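Local atomic coordinates of carbohydrate oxidase (Microdochium nivale, PDB entry 3RJA), a protein that oxidises the C1 hydroxyl of mono-, oligo- and polysaccharides to the corresponding lactones, using FAD and reducing molecular oxygen to hydrogen peroxide. Residues 135-140 with 198-203; 405-410 with 430-435. All coordinates share one frame; numbering follows the deposited sequence.

Interaction 1 (135-140 with 198-203). With FAD (flavin-adenine dinucleotide), chain B.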
loop_
_atom_site.group_PDB
_atom_site.type_symbol
_atom_site.label_atom_id
_atom_site.label_comp_id
_atom_site.label_asym_id
_atom_site.label_seq_id
_atom_site.Cartn_x
_atom_site.Cartn_y
_atom_site.Cartn_z
ATOM N N VAL A 135 -0.261 -1.988 -9.208
ATOM C CA VAL A 135 -0.497 -0.938 -8.217
ATOM C C VAL A 135 -0.079 0.435 -8.757
ATOM O O VAL A 135 0.964 0.575 -9.380
ATOM C CB VAL A 135 0.190 -1.277 -6.869
ATOM C CG1 VAL A 135 0.174 -0.086 -5.906
ATOM C CG2 VAL A 135 -0.551 -2.459 -6.230
ATOM N N GLY A 136 -0.911 1.442 -8.540
ATOM C CA GLY A 136 -0.579 2.793 -8.954
ATOM C C GLY A 136 0.431 3.435 -8.005
ATOM O O GLY A 136 0.376 3.234 -6.781
ATOM N N ILE A 137 1.370 4.188 -8.587
ATOM C CA ILE A 137 2.316 4.990 -7.833
ATOM C C ILE A 137 1.630 5.929 -6.802
ATOM O O ILE A 137 2.128 6.063 -5.674
ATOM C CB ILE A 137 3.248 5.799 -8.779
ATOM C CG1 ILE A 137 4.423 6.396 -8.003
ATOM C CG2 ILE A 137 2.507 6.874 -9.585
ATOM C CD1 ILE A 137 5.331 7.275 -8.871
ATOM N N SER A 138 0.498 6.554 -7.169
ATOM C CA SER A 138 -0.022 7.626 -6.300
ATOM C C SER A 138 -0.659 7.121 -5.021
ATOM O O SER A 138 -0.287 7.579 -3.969
ATOM C CB SER A 138 -0.941 8.613 -7.028
ATOM O OG SER A 138 -0.248 9.217 -8.094
ATOM N N GLY A 139 -1.618 6.194 -5.102
ATOM C CA GLY A 139 -2.177 5.612 -3.868
ATOM C C GLY A 139 -1.132 4.954 -2.985
ATOM O O GLY A 139 -1.168 5.068 -1.755
ATOM N N HIS A 140 -0.192 4.268 -3.617
ATOM C CA HIS A 140 0.842 3.497 -2.922
ATOM C C HIS A 140 1.789 4.413 -2.148
ATOM O O HIS A 140 1.934 4.271 -0.923
ATOM C CB HIS A 140 1.632 2.662 -3.936
ATOM C CG HIS A 140 2.557 1.637 -3.334
ATOM N ND1 HIS A 140 2.097 0.491 -2.718
ATOM C CD2 HIS A 140 3.914 1.548 -3.338
ATOM C CE1 HIS A 140 3.132 -0.256 -2.353
ATOM N NE2 HIS A 140 4.246 0.379 -2.696
ATOM N N ALA A 198 0.328 15.595 -8.919
ATOM C CA ALA A 198 0.443 15.650 -10.391
ATOM C C ALA A 198 1.837 15.221 -10.866
ATOM O O ALA A 198 1.997 14.788 -12.012
ATOM C CB ALA A 198 0.141 17.090 -10.902
ATOM N N VAL A 199 2.840 15.367 -9.995
ATOM C CA VAL A 199 4.197 14.855 -10.276
ATOM C C VAL A 199 4.794 14.361 -8.960
ATOM O O VAL A 199 4.738 15.077 -7.934
ATOM C CB VAL A 199 5.150 15.949 -10.863
ATOM C CG1 VAL A 199 6.545 15.382 -11.190
ATOM C CG2 VAL A 199 4.547 16.622 -12.113
ATOM N N TRP A 200 5.356 13.152 -8.977
ATOM C CA TRP A 200 6.178 12.666 -7.838
ATOM C C TRP A 200 7.654 12.901 -8.122
ATOM O O TRP A 200 8.136 12.558 -9.202
ATOM C CB TRP A 200 5.959 11.170 -7.589
ATOM C CG TRP A 200 4.558 10.848 -7.180
ATOM C CD1 TRP A 200 3.496 10.532 -8.001
ATOM C CD2 TRP A 200 4.048 10.856 -5.841
ATOM N NE1 TRP A 200 2.357 10.351 -7.236
ATOM C CE2 TRP A 200 2.675 10.527 -5.910
ATOM C CE3 TRP A 200 4.629 11.097 -4.585
ATOM C CZ2 TRP A 200 1.856 10.454 -4.755
ATOM C CZ3 TRP A 200 3.831 11.013 -3.451
ATOM C CH2 TRP A 200 2.457 10.694 -3.539
ATOM N N LYS A 201 8.382 13.442 -7.150
ATOM C CA LYS A 201 9.843 13.602 -7.320
ATOM C C LYS A 201 10.545 12.642 -6.384
ATOM O O LYS A 201 10.397 12.710 -5.166
ATOM C CB LYS A 201 10.265 15.069 -7.155
ATOM C CG LYS A 201 9.375 16.021 -7.975
ATOM C CD LYS A 201 9.712 17.462 -7.733
ATOM C CE LYS A 201 8.721 18.421 -8.414
ATOM N NZ LYS A 201 8.806 19.788 -7.726
ATOM N N LEU A 202 11.287 11.710 -6.969
ATOM C CA LEU A 202 11.680 10.499 -6.223
ATOM C C LEU A 202 13.169 10.246 -6.261
ATOM O O LEU A 202 13.740 10.174 -7.361
ATOM C CB LEU A 202 10.974 9.263 -6.816
ATOM C CG LEU A 202 9.437 9.275 -6.898
ATOM C CD1 LEU A 202 8.893 7.951 -7.528
ATOM C CD2 LEU A 202 8.810 9.511 -5.515
ATOM N N ALA A 203 13.784 10.073 -5.089
ATOM C CA ALA A 203 15.188 9.647 -4.998
ATOM C C ALA A 203 15.249 8.180 -5.394
ATOM O O ALA A 203 14.377 7.405 -4.991
ATOM C CB ALA A 203 15.734 9.810 -3.542
HETATM P PA FAD B . -6.209 4.039 -6.102
HETATM O O1A FAD B . -6.166 4.619 -7.491
HETATM O O2A FAD B . -7.420 3.193 -5.804
HETATM O O5B FAD B . -6.140 5.238 -5.038
HETATM C C5B FAD B . -5.902 4.948 -3.665
HETATM C C4B FAD B . -6.139 6.228 -2.845
HETATM O O4B FAD B . -5.181 7.220 -3.217
HETATM C C3B FAD B . -7.516 6.845 -3.087
HETATM O O3B FAD B . -7.907 7.564 -1.915
HETATM C C2B FAD B . -7.207 7.852 -4.190
HETATM O O2B FAD B . -8.122 8.911 -4.344
HETATM C C1B FAD B . -5.838 8.343 -3.740
HETATM N N9A FAD B . -5.081 8.846 -4.882
HETATM C C8A FAD B . -4.881 8.237 -6.117
HETATM N N7A FAD B . -4.114 9.080 -6.859
HETATM C C5A FAD B . -3.816 10.164 -6.125
HETATM C C6A FAD B . -3.073 11.312 -6.414
HETATM N N6A FAD B . -2.475 11.469 -7.616
HETATM N N1A FAD B . -2.939 12.264 -5.417
HETATM C C2A FAD B . -3.565 12.101 -4.185
HETATM N N3A FAD B . -4.333 10.987 -3.910
HETATM C C4A FAD B . -4.435 10.033 -4.878
HETATM N N1 FAD B . 0.560 -2.344 -0.493
HETATM C C2 FAD B . 1.847 -2.346 0.057
HETATM O O2 FAD B . 2.207 -1.489 0.872
HETATM N N3 FAD B . 2.732 -3.319 -0.402
HETATM C C4 FAD B . 2.480 -4.207 -1.430
HETATM O O4 FAD B . 3.373 -4.972 -1.859
HETATM C C4X FAD B . 1.076 -4.204 -1.947
HETATM N N5 FAD B . 0.726 -5.030 -2.918
HETATM C C5X FAD B . -0.524 -4.981 -3.491
HETATM C C6 FAD B . -0.851 -5.811 -4.594
HETATM C C7 FAD B . -2.054 -5.674 -5.260
HETATM C C7M FAD B . -2.406 -6.592 -6.449
HETATM C C8 FAD B . -2.911 -4.604 -4.910
HETATM C C8M FAD B . -4.230 -4.395 -5.627
HETATM C C9 FAD B . -2.639 -3.828 -3.793
HETATM C C9A FAD B . -1.435 -3.980 -3.078
HETATM N N10 FAD B . -1.063 -3.110 -2.024
HETATM C C10 FAD B . 0.155 -3.256 -1.378
HETATM C "C1'" FAD B . -2.030 -2.059 -1.569
HETATM C "C2'" FAD B . -1.722 -0.725 -2.236
HETATM O "O2'" FAD B . -0.560 -0.161 -1.642
HETATM C "C3'" FAD B . -2.871 0.235 -2.023
HETATM O "O3'" FAD B . -4.082 -0.354 -2.446
HETATM C "C4'" FAD B . -2.596 1.546 -2.779
HETATM O "O4'" FAD B . -3.279 2.586 -2.151
HETATM C "C5'" FAD B . -2.982 1.440 -4.257
HETATM O "O5'" FAD B . -2.688 2.646 -4.907
HETATM P P FAD B . -3.463 2.993 -6.291
HETATM O O1P FAD B . -2.937 4.268 -6.878
HETATM O O2P FAD B . -3.359 1.800 -7.245
HETATM O O3P FAD B . -4.960 3.093 -5.734
#
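The indole of Trp-200 meets Ser-138 at its edge: NE1, the one polar atom of the ring, donates to Ser-138 OG at 3.0 Å, a nearly straight bond (165°) that stays in the ring plane. Ile-137 O lies over one face, offset toward the rim, while Ile-137 CD1 reaches the five-membered part obliquely, 3.8 Å from Trp-200 CD1. The imidazole of His-140 has its edge toward the flavin end of FAD: ND1 shares a hydrogen bond of 2.9 Å with the ribityl O2', and NE2 is engaged by Gly-130 N, so both nitrogens have partners and the ring's rotation is fixed.

Ile-137 holds CG1 anti to its own backbone N (chi1 -168°) and chi2 is extended as well, which carries CD1 out between the indole and Leu-202, whose CD1 it meets tip to tip at 3.9 Å. A long branched aliphatic chain suits this buried place, as does a tryptophan, which packs broadly yet still offers one N-H to the helix. Ser-138 OG, small enough to sit between indole and cofactor, is also hydrogen-bonded to Pro-108 O and lies 3.2 Å from FAD N6A.

Glycine is needed nearby, because a CB on Gly-136 or Gly-139 would collide with the cofactor. Gly-136 N donates a hydrogen bond to FAD O2P (2.8 Å) and Gly-139 N one to FAD O1P (2.9 Å). These amides at the glycine-containing start of helix 137-142, backed by strand 196-206, grip the flavin-side phosphate of the FAD pyrophosphate, consistent with the PCMH-type FAD-binding fold.

Interaction 2 (405-410 with 430-435)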
loop_
_atom_site.group_PDB
_atom_site.type_symbol
_atom_site.label_atom_id
_atom_site.label_comp_id
_atom_site.label_asym_id
_atom_site.label_seq_id
_atom_site.Cartn_x
_atom_site.Cartn_y
_atom_site.Cartn_z
ATOM N N PHE A 405 -15.412 -13.480 9.678
ATOM C CA PHE A 405 -14.176 -14.259 9.621
ATOM C C PHE A 405 -12.944 -13.358 9.869
ATOM O O PHE A 405 -12.250 -13.531 10.898
ATOM C CB PHE A 405 -14.069 -15.039 8.288
ATOM C CG PHE A 405 -12.706 -15.659 8.042
ATOM C CD1 PHE A 405 -12.034 -16.360 9.056
ATOM C CD2 PHE A 405 -12.107 -15.571 6.786
ATOM C CE1 PHE A 405 -10.739 -16.905 8.822
ATOM C CE2 PHE A 405 -10.863 -16.126 6.556
ATOM C CZ PHE A 405 -10.171 -16.792 7.576
ATOM N N LEU A 406 -12.673 -12.388 8.979
ATOM C CA LEU A 406 -11.524 -11.499 9.244
ATOM C C LEU A 406 -11.755 -10.621 10.481
ATOM O O LEU A 406 -10.823 -10.390 11.245
ATOM C CB LEU A 406 -11.112 -10.671 8.022
ATOM C CG LEU A 406 -10.638 -11.451 6.771
ATOM C CD1 LEU A 406 -9.953 -10.520 5.779
ATOM C CD2 LEU A 406 -9.719 -12.600 7.122
ATOM N N ASP A 407 -12.984 -10.159 10.704
ATOM C CA ASP A 407 -13.268 -9.342 11.886
ATOM C C ASP A 407 -12.857 -10.074 13.167
ATOM O O ASP A 407 -12.267 -9.477 14.077
ATOM C CB ASP A 407 -14.771 -9.007 11.978
ATOM C CG ASP A 407 -15.210 -7.915 10.997
ATOM O OD1 ASP A 407 -14.351 -7.296 10.302
ATOM O OD2 ASP A 407 -16.440 -7.654 10.962
ATOM N N GLY A 408 -13.180 -11.370 13.237
ATOM C CA GLY A 408 -12.871 -12.161 14.425
ATOM C C GLY A 408 -11.376 -12.374 14.606
ATOM O O GLY A 408 -10.872 -12.351 15.724
ATOM N N TRP A 409 -10.650 -12.566 13.510
ATOM C CA TRP A 409 -9.207 -12.763 13.626
ATOM C C TRP A 409 -8.538 -11.498 14.153
ATOM O O TRP A 409 -7.671 -11.572 15.009
ATOM C CB TRP A 409 -8.588 -13.175 12.288
ATOM C CG TRP A 409 -7.440 -14.153 12.407
ATOM C CD1 TRP A 409 -6.682 -14.442 13.534
ATOM C CD2 TRP A 409 -6.904 -14.944 11.359
ATOM N NE1 TRP A 409 -5.726 -15.381 13.230
ATOM C CE2 TRP A 409 -5.839 -15.701 11.900
ATOM C CE3 TRP A 409 -7.234 -15.108 10.003
ATOM C CZ2 TRP A 409 -5.115 -16.600 11.139
ATOM C CZ3 TRP A 409 -6.498 -15.971 9.249
ATOM C CH2 TRP A 409 -5.452 -16.718 9.818
ATOM N N VAL A 410 -8.955 -10.338 13.633
ATOM C CA VAL A 410 -8.378 -9.062 14.028
ATOM C C VAL A 410 -8.753 -8.780 15.491
ATOM O O VAL A 410 -7.929 -8.320 16.280
ATOM C CB VAL A 410 -8.872 -7.914 13.095
ATOM C CG1 VAL A 410 -8.691 -6.541 13.755
ATOM C CG2 VAL A 410 -8.153 -7.971 11.732
ATOM N N ASP A 430 -9.879 -0.637 4.734
ATOM C CA ASP A 430 -10.954 -1.485 5.218
ATOM C C ASP A 430 -12.141 -0.569 5.422
ATOM O O ASP A 430 -12.187 0.174 6.409
ATOM C CB ASP A 430 -10.502 -2.177 6.523
ATOM C CG ASP A 430 -11.632 -2.876 7.255
ATOM O OD1 ASP A 430 -12.779 -2.895 6.758
ATOM O OD2 ASP A 430 -11.331 -3.433 8.316
ATOM N N PRO A 431 -13.102 -0.594 4.478
ATOM C CA PRO A 431 -14.164 0.437 4.523
ATOM C C PRO A 431 -15.201 0.225 5.607
ATOM O O PRO A 431 -16.068 1.097 5.791
ATOM C CB PRO A 431 -14.825 0.329 3.156
ATOM C CG PRO A 431 -14.624 -1.151 2.769
ATOM C CD PRO A 431 -13.250 -1.505 3.329
ATOM N N ARG A 432 -15.136 -0.895 6.331
ATOM C CA ARG A 432 -16.192 -1.169 7.341
ATOM C C ARG A 432 -15.885 -0.544 8.709
ATOM O O ARG A 432 -15.924 -1.212 9.743
ATOM C CB ARG A 432 -16.483 -2.673 7.435
ATOM C CG ARG A 432 -17.226 -3.170 6.190
ATOM C CD ARG A 432 -17.301 -4.709 6.127
ATOM N NE ARG A 432 -18.168 -5.299 7.152
ATOM C CZ ARG A 432 -17.755 -5.849 8.302
ATOM N NH1 ARG A 432 -16.457 -5.898 8.650
ATOM N NH2 ARG A 432 -18.661 -6.375 9.131
ATOM N N MET A 433 -15.533 0.742 8.680
ATOM C CA MET A 433 -15.297 1.548 9.874
ATOM C C MET A 433 -15.782 2.985 9.576
ATOM O O MET A 433 -15.603 3.483 8.454
ATOM C CB MET A 433 -13.807 1.568 10.229
ATOM C CG MET A 433 -13.181 0.204 10.658
ATOM S SD MET A 433 -11.372 0.301 10.974
ATOM C CE MET A 433 -10.723 0.688 9.355
ATOM N N ASP A 434 -16.398 3.652 10.557
ATOM C CA ASP A 434 -16.869 4.998 10.329
ATOM C C ASP A 434 -15.661 5.938 10.229
ATOM O O ASP A 434 -14.548 5.542 10.585
ATOM C CB ASP A 434 -17.902 5.442 11.381
ATOM C CG ASP A 434 -17.309 5.660 12.782
ATOM O OD1 ASP A 434 -16.138 6.053 12.948
ATOM O OD2 ASP A 434 -18.069 5.479 13.754
ATOM N N ARG A 435 -15.887 7.163 9.745
ATOM C CA ARG A 435 -14.819 8.141 9.477
ATOM C C ARG A 435 -13.906 8.435 10.677
ATOM O O ARG A 435 -12.675 8.520 10.540
ATOM C CB ARG A 435 -15.444 9.455 8.954
ATOM C CG ARG A 435 -14.429 10.415 8.356
ATOM C CD ARG A 435 -15.090 11.605 7.655
ATOM N NE ARG A 435 -14.092 12.489 7.051
ATOM C CZ ARG A 435 -14.392 13.593 6.368
ATOM N NH1 ARG A 435 -15.665 13.970 6.211
ATOM N NH2 ARG A 435 -13.420 14.325 5.850
#
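Asp-407 and Arg-432 form an end-on salt bridge in which both terminal guanidinium nitrogens converge on one carboxylate oxygen. Asp-407 OD2 accepts from Arg-432 NH1 at 2.9 Å and from Arg-432 NH2 at 3.1 Å, both through its syn lone pair and close to the guanidinium plane. The two flat groups are only 23° apart; a weak third bond, 3.0 Å long, joins Arg-432 NH1 to Asp-407 OD1. Arginine suits this exposed position in the loop because its long chain, bent at chi3 (69°), can turn its planar donors to a short aspartate fixed on a helix.

Around this pair, Lys-322 makes a salt bridge to Asp-407 OD1 and another to Asp-430 OD2, probably easing the repulsion between the two acids, and Tyr-320 OH is hydrogen-bonded to both Arg-432 NH1 and Asp-430 OD1. Asp-430 OD1 accepts from Arg-432 N at 3.1 Å, an Asx turn that sets the course of the loop. Were Asp-407 replaced by an alanine, the guanidinium would probably lose its carboxylate mate and be freer to turn, and Lys-322 would keep only Asp-430 of the two acids.

The bridge thus ties helix 403-414 to the loop leading into helix 435-443, beside strand 318-326, which supplies both Tyr-320 and Lys-322.

In the fold
From the N terminus, the chain builds the small parallel sheet and the first strands of an antiparallel one before reaching helix 137-142. Interaction 1 closes when the chain returns along strand 196-206, after passing through strands 160-166 and 172-176; it fastens the cofactor-binding helix to the antiparallel six-stranded sheet. The chain next lays down most of the eight-stranded sheet; the loop closed by interaction 2, with 19 residues between its segments, contains that sheet's last short strand, 422-423, and joins helix 403-414 to the segment before helix 435-443. The two loops follow in series, neither nested nor crossed. The centres of the two contacts lie about 27 Å apart on opposite sides of the chain's centre, one buried and the other at the surface.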